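PDB 5DM5: putative acyl-CoA thioester hydrolase from Yersinia pestis KIM10+, which probably hydrolyses acyl-CoA thioesters to coenzyme A and a free carboxylic acid, and forms a hexamer of hot-dog fold subunits. Local coordinates for residues T73-V78 against R117-E122; L17-L22 against Y87-K92; R68-T73 against E122-Y127. All coordinates share one frame; numbering follows the deposited sequence.

Interaction 1 of 3, residues T73-V78 against R117-E122; sequences TFLKPV and RYRATE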
# COMPACT_ATOMS: atom_id res chain seq x y z
N THR B 73 -11.10 24.22 -4.98
CA THR B 73 -12.50 24.01 -5.25
C THR B 73 -12.66 22.65 -5.88
O THR B 73 -11.90 22.29 -6.77
CB THR B 73 -13.07 25.07 -6.18
OG1 THR B 73 -12.69 26.37 -5.73
CG2 THR B 73 -14.59 24.98 -6.20
N PHE B 74 -13.62 21.86 -5.40
CA PHE B 74 -13.93 20.58 -6.03
C PHE B 74 -15.00 20.71 -7.06
O PHE B 74 -16.18 20.62 -6.77
CB PHE B 74 -14.32 19.53 -4.99
CG PHE B 74 -13.19 19.16 -4.10
CD1 PHE B 74 -12.49 18.00 -4.31
CD2 PHE B 74 -12.77 20.01 -3.10
CE1 PHE B 74 -11.42 17.67 -3.53
CE2 PHE B 74 -11.70 19.68 -2.31
CZ PHE B 74 -11.03 18.51 -2.52
N LEU B 75 -14.53 20.92 -8.28
CA LEU B 75 -15.38 21.22 -9.42
C LEU B 75 -16.23 20.02 -9.81
O LEU B 75 -17.46 20.09 -9.81
CB LEU B 75 -14.54 21.65 -10.63
CG LEU B 75 -13.66 22.92 -10.68
CD1 LEU B 75 -13.95 23.85 -9.52
CD2 LEU B 75 -12.17 22.65 -10.82
N LYS B 76 -15.56 18.93 -10.16
CA LYS B 76 -16.24 17.74 -10.64
C LYS B 76 -15.70 16.49 -9.96
O LYS B 76 -14.53 16.45 -9.57
CB LYS B 76 -16.10 17.64 -12.16
CG LYS B 76 -16.66 18.87 -12.87
CD LYS B 76 -16.81 18.70 -14.38
CE LYS B 76 -16.79 20.06 -15.09
NZ LYS B 76 -16.58 19.89 -16.54
N PRO B 77 -16.56 15.49 -9.73
CA PRO B 77 -16.16 14.23 -9.11
C PRO B 77 -15.33 13.42 -10.09
O PRO B 77 -15.36 13.74 -11.28
CB PRO B 77 -17.48 13.54 -8.83
CG PRO B 77 -18.40 14.08 -9.85
CD PRO B 77 -18.00 15.51 -10.04
N VAL B 78 -14.57 12.43 -9.60
CA VAL B 78 -13.78 11.52 -10.44
C VAL B 78 -14.12 10.08 -10.13
O VAL B 78 -14.08 9.68 -8.98
CB VAL B 78 -12.27 11.68 -10.24
CG1 VAL B 78 -11.51 10.73 -11.17
CG2 VAL B 78 -11.84 13.12 -10.45
N ARG B 117 -12.51 15.31 -21.65
CA ARG B 117 -11.52 15.68 -20.69
C ARG B 117 -12.12 16.83 -19.95
O ARG B 117 -12.75 17.70 -20.54
CB ARG B 117 -10.22 16.08 -21.35
CG ARG B 117 -9.55 15.00 -22.16
CD ARG B 117 -8.28 15.59 -22.71
NE ARG B 117 -8.36 17.05 -22.62
CZ ARG B 117 -7.31 17.84 -22.43
NH1 ARG B 117 -6.10 17.31 -22.30
NH2 ARG B 117 -7.47 19.15 -22.35
N TYR B 118 -11.96 16.83 -18.64
CA TYR B 118 -12.52 17.91 -17.88
C TYR B 118 -11.68 18.10 -16.65
O TYR B 118 -11.13 17.14 -16.11
CB TYR B 118 -13.97 17.62 -17.51
CG TYR B 118 -14.17 16.50 -16.53
CD1 TYR B 118 -14.08 16.74 -15.16
CD2 TYR B 118 -14.48 15.21 -16.94
CE1 TYR B 118 -14.26 15.74 -14.23
CE2 TYR B 118 -14.67 14.19 -16.00
CZ TYR B 118 -14.55 14.48 -14.65
OH TYR B 118 -14.73 13.52 -13.68
N ARG B 119 -11.57 19.34 -16.21
CA ARG B 119 -10.83 19.67 -15.00
C ARG B 119 -11.64 19.37 -13.77
O ARG B 119 -12.81 19.73 -13.68
CB ARG B 119 -10.40 21.13 -15.03
CG ARG B 119 -9.55 21.54 -13.86
CD ARG B 119 -9.04 22.93 -14.10
NE ARG B 119 -10.12 23.88 -14.33
CZ ARG B 119 -9.92 25.16 -14.60
NH1 ARG B 119 -8.68 25.63 -14.66
NH2 ARG B 119 -10.95 25.97 -14.81
N ALA B 120 -11.04 18.63 -12.84
CA ALA B 120 -11.76 18.19 -11.65
C ALA B 120 -11.35 18.96 -10.39
O ALA B 120 -12.09 18.96 -9.40
CB ALA B 120 -11.57 16.72 -11.45
N THR B 121 -10.16 19.55 -10.36
CA THR B 121 -9.79 20.35 -9.20
C THR B 121 -8.77 21.40 -9.54
O THR B 121 -7.94 21.18 -10.38
CB THR B 121 -9.21 19.48 -8.08
OG1 THR B 121 -10.15 18.46 -7.76
CG2 THR B 121 -8.97 20.31 -6.85
N GLU B 122 -8.82 22.57 -8.94
CA GLU B 122 -7.72 23.48 -9.17
C GLU B 122 -7.44 24.23 -7.90
O GLU B 122 -8.35 24.47 -7.12
CB GLU B 122 -7.98 24.41 -10.36
CG GLU B 122 -6.86 25.43 -10.53
CD GLU B 122 -7.04 26.33 -11.72
OE1 GLU B 122 -8.12 26.29 -12.34
OE2 GLU B 122 -6.08 27.07 -12.04

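Interaction 2 of 3, residues L17-L22 against Y87-K92; sequences LPNGEL and YARCIK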
# COMPACT_ATOMS: atom_id res chain seq x y z
N LEU B 17 -3.44 20.81 -24.37
CA LEU B 17 -4.54 21.77 -24.49
C LEU B 17 -4.64 22.64 -23.25
O LEU B 17 -4.72 23.86 -23.38
CB LEU B 17 -5.87 21.06 -24.78
CG LEU B 17 -6.04 20.36 -26.15
CD1 LEU B 17 -4.74 19.79 -26.71
CD2 LEU B 17 -7.08 19.25 -26.12
N PRO B 18 -4.62 22.05 -22.04
CA PRO B 18 -4.67 22.88 -20.84
C PRO B 18 -3.39 23.66 -20.62
O PRO B 18 -2.39 23.38 -21.28
CB PRO B 18 -4.85 21.87 -19.71
CG PRO B 18 -5.31 20.65 -20.34
CD PRO B 18 -4.65 20.62 -21.67
N ASN B 19 -3.38 24.55 -19.65
CA ASN B 19 -2.21 25.36 -19.42
C ASN B 19 -1.26 24.61 -18.51
O ASN B 19 -1.59 23.54 -18.03
CB ASN B 19 -2.56 26.70 -18.82
CG ASN B 19 -1.54 27.76 -19.15
OD1 ASN B 19 -0.37 27.46 -19.37
ND2 ASN B 19 -1.96 29.01 -19.18
N GLY B 20 -0.10 25.21 -18.26
CA GLY B 20 0.96 24.63 -17.46
C GLY B 20 1.61 23.35 -17.96
O GLY B 20 1.29 22.88 -19.05
N GLU B 21 2.52 22.81 -17.15
CA GLU B 21 3.28 21.61 -17.48
C GLU B 21 2.68 20.39 -16.82
O GLU B 21 2.43 20.40 -15.63
CB GLU B 21 4.73 21.74 -16.99
CG GLU B 21 5.62 20.57 -17.42
CD GLU B 21 6.94 20.49 -16.67
OE1 GLU B 21 7.12 21.21 -15.65
OE2 GLU B 21 7.82 19.72 -17.12
N LEU B 22 2.55 19.29 -17.56
CA LEU B 22 2.07 18.06 -16.95
C LEU B 22 3.11 17.56 -15.99
O LEU B 22 4.16 17.12 -16.40
CB LEU B 22 1.77 17.00 -18.00
CG LEU B 22 1.33 15.62 -17.49
CD1 LEU B 22 0.04 15.71 -16.69
CD2 LEU B 22 1.16 14.69 -18.65
N TYR B 87 -1.40 19.54 -14.01
CA TYR B 87 -0.68 20.53 -14.78
C TYR B 87 -0.29 21.67 -13.84
O TYR B 87 -1.15 22.34 -13.28
CB TYR B 87 -1.52 21.03 -15.97
CG TYR B 87 -1.73 19.98 -17.03
CD1 TYR B 87 -0.96 19.99 -18.19
CD2 TYR B 87 -2.66 18.98 -16.87
CE1 TYR B 87 -1.12 19.04 -19.16
CE2 TYR B 87 -2.83 18.00 -17.85
CZ TYR B 87 -2.06 18.04 -19.00
OH TYR B 87 -2.23 17.08 -19.97
N ALA B 88 0.99 21.91 -13.66
CA ALA B 88 1.42 22.93 -12.72
C ALA B 88 1.97 24.13 -13.47
O ALA B 88 2.60 23.97 -14.50
CB ALA B 88 2.44 22.39 -11.78
N ARG B 89 1.68 25.33 -12.99
CA ARG B 89 2.23 26.53 -13.58
C ARG B 89 2.79 27.42 -12.53
O ARG B 89 2.03 27.91 -11.72
CB ARG B 89 1.15 27.35 -14.26
CG ARG B 89 0.21 26.63 -15.09
CD ARG B 89 -1.06 27.40 -15.16
NE ARG B 89 -0.81 28.83 -15.17
CZ ARG B 89 -1.78 29.73 -15.08
NH1 ARG B 89 -3.04 29.33 -15.03
NH2 ARG B 89 -1.50 31.01 -15.06
N CYS B 90 4.08 27.71 -12.57
CA CYS B 90 4.60 28.69 -11.62
C CYS B 90 4.07 30.06 -12.03
O CYS B 90 3.81 30.30 -13.21
CB CYS B 90 6.13 28.72 -11.57
SG CYS B 90 6.77 29.93 -10.37
N ILE B 91 3.86 30.93 -11.05
CA ILE B 91 3.34 32.27 -11.32
C ILE B 91 4.21 33.34 -10.65
O ILE B 91 4.54 34.37 -11.24
CB ILE B 91 1.88 32.41 -10.84
CG1 ILE B 91 1.01 31.35 -11.49
CG2 ILE B 91 1.33 33.77 -11.21
CD1 ILE B 91 -0.42 31.41 -11.05
N LYS B 92 4.61 33.04 -9.42
CA LYS B 92 5.33 33.94 -8.54
C LYS B 92 6.61 33.32 -8.06
O LYS B 92 6.72 32.12 -7.90
CB LYS B 92 4.48 34.32 -7.33
CG LYS B 92 5.20 35.16 -6.28
CD LYS B 92 4.51 35.07 -4.91
CE LYS B 92 5.29 35.79 -3.80
NZ LYS B 92 4.63 35.61 -2.47

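Interaction 3 of 3, residues R68-T73 against E122-Y127; sequences RVDGMT and EAVFTY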
# COMPACT_ATOMS: atom_id res chain seq x y z
N ARG B 68 1.57 26.55 1.94
CA ARG B 68 0.24 27.13 1.91
C ARG B 68 -0.55 26.49 0.77
O ARG B 68 0.03 26.05 -0.20
CB ARG B 68 0.38 28.64 1.74
CG ARG B 68 -0.84 29.52 1.87
CD ARG B 68 -0.35 30.96 1.69
NE ARG B 68 -1.33 31.98 2.03
CZ ARG B 68 -1.47 32.50 3.24
NH1 ARG B 68 -0.69 32.10 4.23
NH2 ARG B 68 -2.39 33.44 3.46
N VAL B 69 -1.86 26.38 0.91
CA VAL B 69 -2.71 25.91 -0.18
C VAL B 69 -3.87 26.88 -0.27
O VAL B 69 -4.57 27.13 0.71
CB VAL B 69 -3.24 24.51 0.02
CG1 VAL B 69 -4.06 24.12 -1.20
CG2 VAL B 69 -2.10 23.56 0.18
N ASP B 70 -4.08 27.46 -1.44
CA ASP B 70 -5.04 28.53 -1.53
C ASP B 70 -6.21 28.17 -2.44
O ASP B 70 -6.02 27.59 -3.51
CB ASP B 70 -4.32 29.76 -2.08
CG ASP B 70 -3.19 30.23 -1.19
OD1 ASP B 70 -3.42 30.39 0.02
OD2 ASP B 70 -2.05 30.36 -1.71
N GLY B 71 -7.43 28.53 -2.04
CA GLY B 71 -8.56 28.46 -2.93
C GLY B 71 -8.83 27.17 -3.67
O GLY B 71 -8.98 27.17 -4.89
N MET B 72 -8.85 26.05 -2.95
CA MET B 72 -9.18 24.80 -3.61
C MET B 72 -10.68 24.59 -3.78
O MET B 72 -11.45 24.78 -2.84
CB MET B 72 -8.60 23.62 -2.86
CG MET B 72 -8.98 22.29 -3.49
SD MET B 72 -7.52 21.39 -3.99
CE MET B 72 -6.66 21.38 -2.43
N THR B 73 -11.10 24.22 -4.98
CA THR B 73 -12.50 24.01 -5.25
C THR B 73 -12.66 22.65 -5.88
O THR B 73 -11.90 22.29 -6.77
CB THR B 73 -13.07 25.07 -6.18
OG1 THR B 73 -12.69 26.37 -5.73
CG2 THR B 73 -14.59 24.98 -6.20
N GLU B 122 -8.82 22.57 -8.94
CA GLU B 122 -7.72 23.48 -9.17
C GLU B 122 -7.44 24.23 -7.90
O GLU B 122 -8.35 24.47 -7.12
CB GLU B 122 -7.98 24.41 -10.36
CG GLU B 122 -6.86 25.43 -10.53
CD GLU B 122 -7.04 26.33 -11.72
OE1 GLU B 122 -8.12 26.29 -12.34
OE2 GLU B 122 -6.08 27.07 -12.04
N ALA B 123 -6.18 24.56 -7.66
CA ALA B 123 -5.84 25.29 -6.45
C ALA B 123 -4.53 26.05 -6.63
O ALA B 123 -3.81 25.81 -7.58
CB ALA B 123 -5.75 24.36 -5.28
N VAL B 124 -4.23 26.96 -5.72
CA VAL B 124 -3.00 27.72 -5.82
C VAL B 124 -2.07 27.41 -4.65
O VAL B 124 -2.23 27.88 -3.53
CB VAL B 124 -3.29 29.22 -5.89
CG1 VAL B 124 -2.00 30.00 -6.03
CG2 VAL B 124 -4.22 29.52 -7.06
N PHE B 125 -1.06 26.62 -4.97
CA PHE B 125 -0.13 26.07 -4.00
C PHE B 125 1.09 26.91 -3.73
O PHE B 125 1.63 27.50 -4.64
CB PHE B 125 0.30 24.71 -4.50
CG PHE B 125 -0.67 23.64 -4.16
CD1 PHE B 125 -1.93 23.64 -4.70
CD2 PHE B 125 -0.30 22.62 -3.31
CE1 PHE B 125 -2.81 22.67 -4.38
CE2 PHE B 125 -1.18 21.63 -3.00
CZ PHE B 125 -2.44 21.66 -3.53
N THR B 126 1.55 26.94 -2.48
CA THR B 126 2.73 27.74 -2.15
C THR B 126 3.81 26.90 -1.50
O THR B 126 3.61 26.38 -0.38
CB THR B 126 2.39 28.88 -1.17
OG1 THR B 126 1.24 29.61 -1.62
CG2 THR B 126 3.58 29.80 -1.01
N TYR B 127 4.95 26.80 -2.19
CA TYR B 127 6.11 26.00 -1.74
C TYR B 127 7.27 26.93 -1.43
O TYR B 127 7.29 28.07 -1.89
CB TYR B 127 6.60 24.99 -2.80
CG TYR B 127 5.61 23.97 -3.26
CD1 TYR B 127 5.60 22.68 -2.76
CD2 TYR B 127 4.69 24.28 -4.25
CE1 TYR B 127 4.70 21.76 -3.20
CE2 TYR B 127 3.79 23.37 -4.69
CZ TYR B 127 3.79 22.11 -4.18
OH TYR B 127 2.86 21.20 -4.65

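Interaction 1 of 3, residues T73-V78 against R117-E122
Thr73 pairs with Glu122 as an antiparallel hydrogen-bonded pair held by a weak bond, Thr73 N to Glu122 O at 3.5 Å, and residues 75-78 run on as a loop beside the start of strand 118-129. Leu75 N still donates weakly to Ala120 O at 3.3 Å. The same oxygen takes Thr121 OG1, which stands well above the plane of the Ala120 carbonyl, so this oxygen has two donors, one of them weak, just where Ala120 and Thr121 together face Val104 in a classic beta bulge. The Thr121 CG2 methyl lies 3.5 Å from Thr73 O.

Tyr118 carries much of the contact. Its chi1 of 68° sets CG between the backbone N and the carbonyl carbon, the crowded position. The ring lies against Lys76, which is extended beyond CG and crosses it obliquely: Lys76 CB is 3.4 Å from Tyr118 CE1, its CD 3.5 Å from Tyr118 CD1, and its NZ reaches back toward Tyr118 CB. At the far end of the ring the Tyr118 hydroxyl donates to Pro77 O, which lies near the ring plane; the bond is modelled as very short, so its length is doubtful. Leu75 drops CD2 onto the strand backbone, 3.7 Å from Thr121 CA, while Val78 CG2 meets Ala120 CB at 3.7 Å. Leu75 CD2 also comes near Arg119 CG, whose guanidinium forms a salt bridge with Glu122.

Around this junction, strand 97-106 lies on the other side of strand 118-129, with Val106 touched by both Val78 and Tyr118. Thr121 packs on Leu44 and Met48 of helix 43-60, the helix that the sheet wraps in a hot-dog fold. Thr73 also pairs with a strand of a second subunit, which carries the sheet across the interface.

Interaction 2 of 3, residues L17-L22 against Y87-K92
Glu21 and Ala88 form an antiparallel hydrogen-bonded pair that satisfies both backbone groups of each: Glu21 N reaches Ala88 O at 2.9 Å with an N-H...O angle of 166°, and Ala88 N returns to Glu21 O at 2.9 Å. Glu21 O also receives a CA-H...O contact from Tyr87 CA, 3.2 Å away, and Ala88 O takes a second, weak hydrogen bond from Gln55 NE2 of helix 43-60. The Glu21 carboxylate has a long, weak ion pair, OE2 to Arg25 of a third subunit. In the turn before the strand, Gly20 N is hydrogen-bonded to Asn19 OD1 of the preceding residue, modelled so short that the length is doubtful.

The Asn19 amide also lies flat against Arg89: the amide and guanidinium planes are 12° apart, with ND2 4.1 Å above the centre of the guanidinium plane. Arg89 NH1 has a further partner in Glu103, a long, weak ion pair.

The Tyr87 ring lies between Leu22 and Pro18. Leu22 is over one face, CD1 4.0 Å from the ring centroid in a CH-pi contact, and Pro18 CG comes to the opposite face, 4.4 Å from Tyr87 CZ. Gly20 O sits at the ring edge, in its plane, 3.8 Å from Tyr87 CD1. Leu22 also meets Leu22 of the third subunit.

On its other side strand 83-93 bonds to strand 97-106, through Tyr87 with Glu103 and Arg89 with Asn101. Strand 21-27, next to 83-93, is an outermost strand of the antiparallel sheet within this chain, consistent with the N-terminal strand of a hot-dog fold.

Interaction 3 of 3, residues R68-T73 against E122-Y127
Val69 and Phe125 meet through their first torsions: chi1 of -178° sets Val69 CG1 anti to the backbone N, and chi1 of -83° sets Phe125 CG beside its own N, with the two side chains side by side and pointing the same way. Val69 CG1 lies over one ring face, offset toward the rim and 3.9 Å from the centroid, a CH-pi contact. On the same apolar side Met72 SD touches Ala123 CB at 3.7 Å. Met48 of helix 43-60 covers Ala123 and Phe125, and Met45 of a second subunit packs on Val69 and Phe125.

Arg68 with Thr126 and Asp70 with Val124 are hydrogen-bonded pairs; Val124 N to Asp70 O, 2.9 Å, is nearly straight at 175°. Between Asp70 and Thr73 a beta bulge shifts the register by one; Gly71, within it, has the positive phi that glycine readily adopts.

On the other face Arg68 CB lies alongside Thr126 CB, and Arg68 NE forms a salt bridge to Asp70 OD1. The chemistry thus divides the ladder into an apolar side of Val69, Met72, Ala123 and Phe125 toward helix 43-60 and a mixed face of Arg68, Asp70, Val124 and Thr126.

Overall arrangement
Interactions 1 and 3 join the same two strands, 64-74 and 118-129, and share Thr73 and Glu122: interaction 3 is the main ladder, interrupted by a bulge, and interaction 1 is where it frays into a loop. They touch directly, Thr121 CG2 packing on Met72 SD, and both reach the second subunit. Interaction 2 lies toward the other margin of the same sheet, a surface contact about 16 Å from interaction 1 and 13 Å from interaction 3, centre to centre; Arg117 bridges to it by packing on Leu17 and Pro18. Interaction 3 has the most buried residues and packs apolar groups against helix 43-60, whereas interaction 1 rests on weak backbone bonds and a tyrosine, and interaction 2 on sound backbone bonds and stacked flat groups.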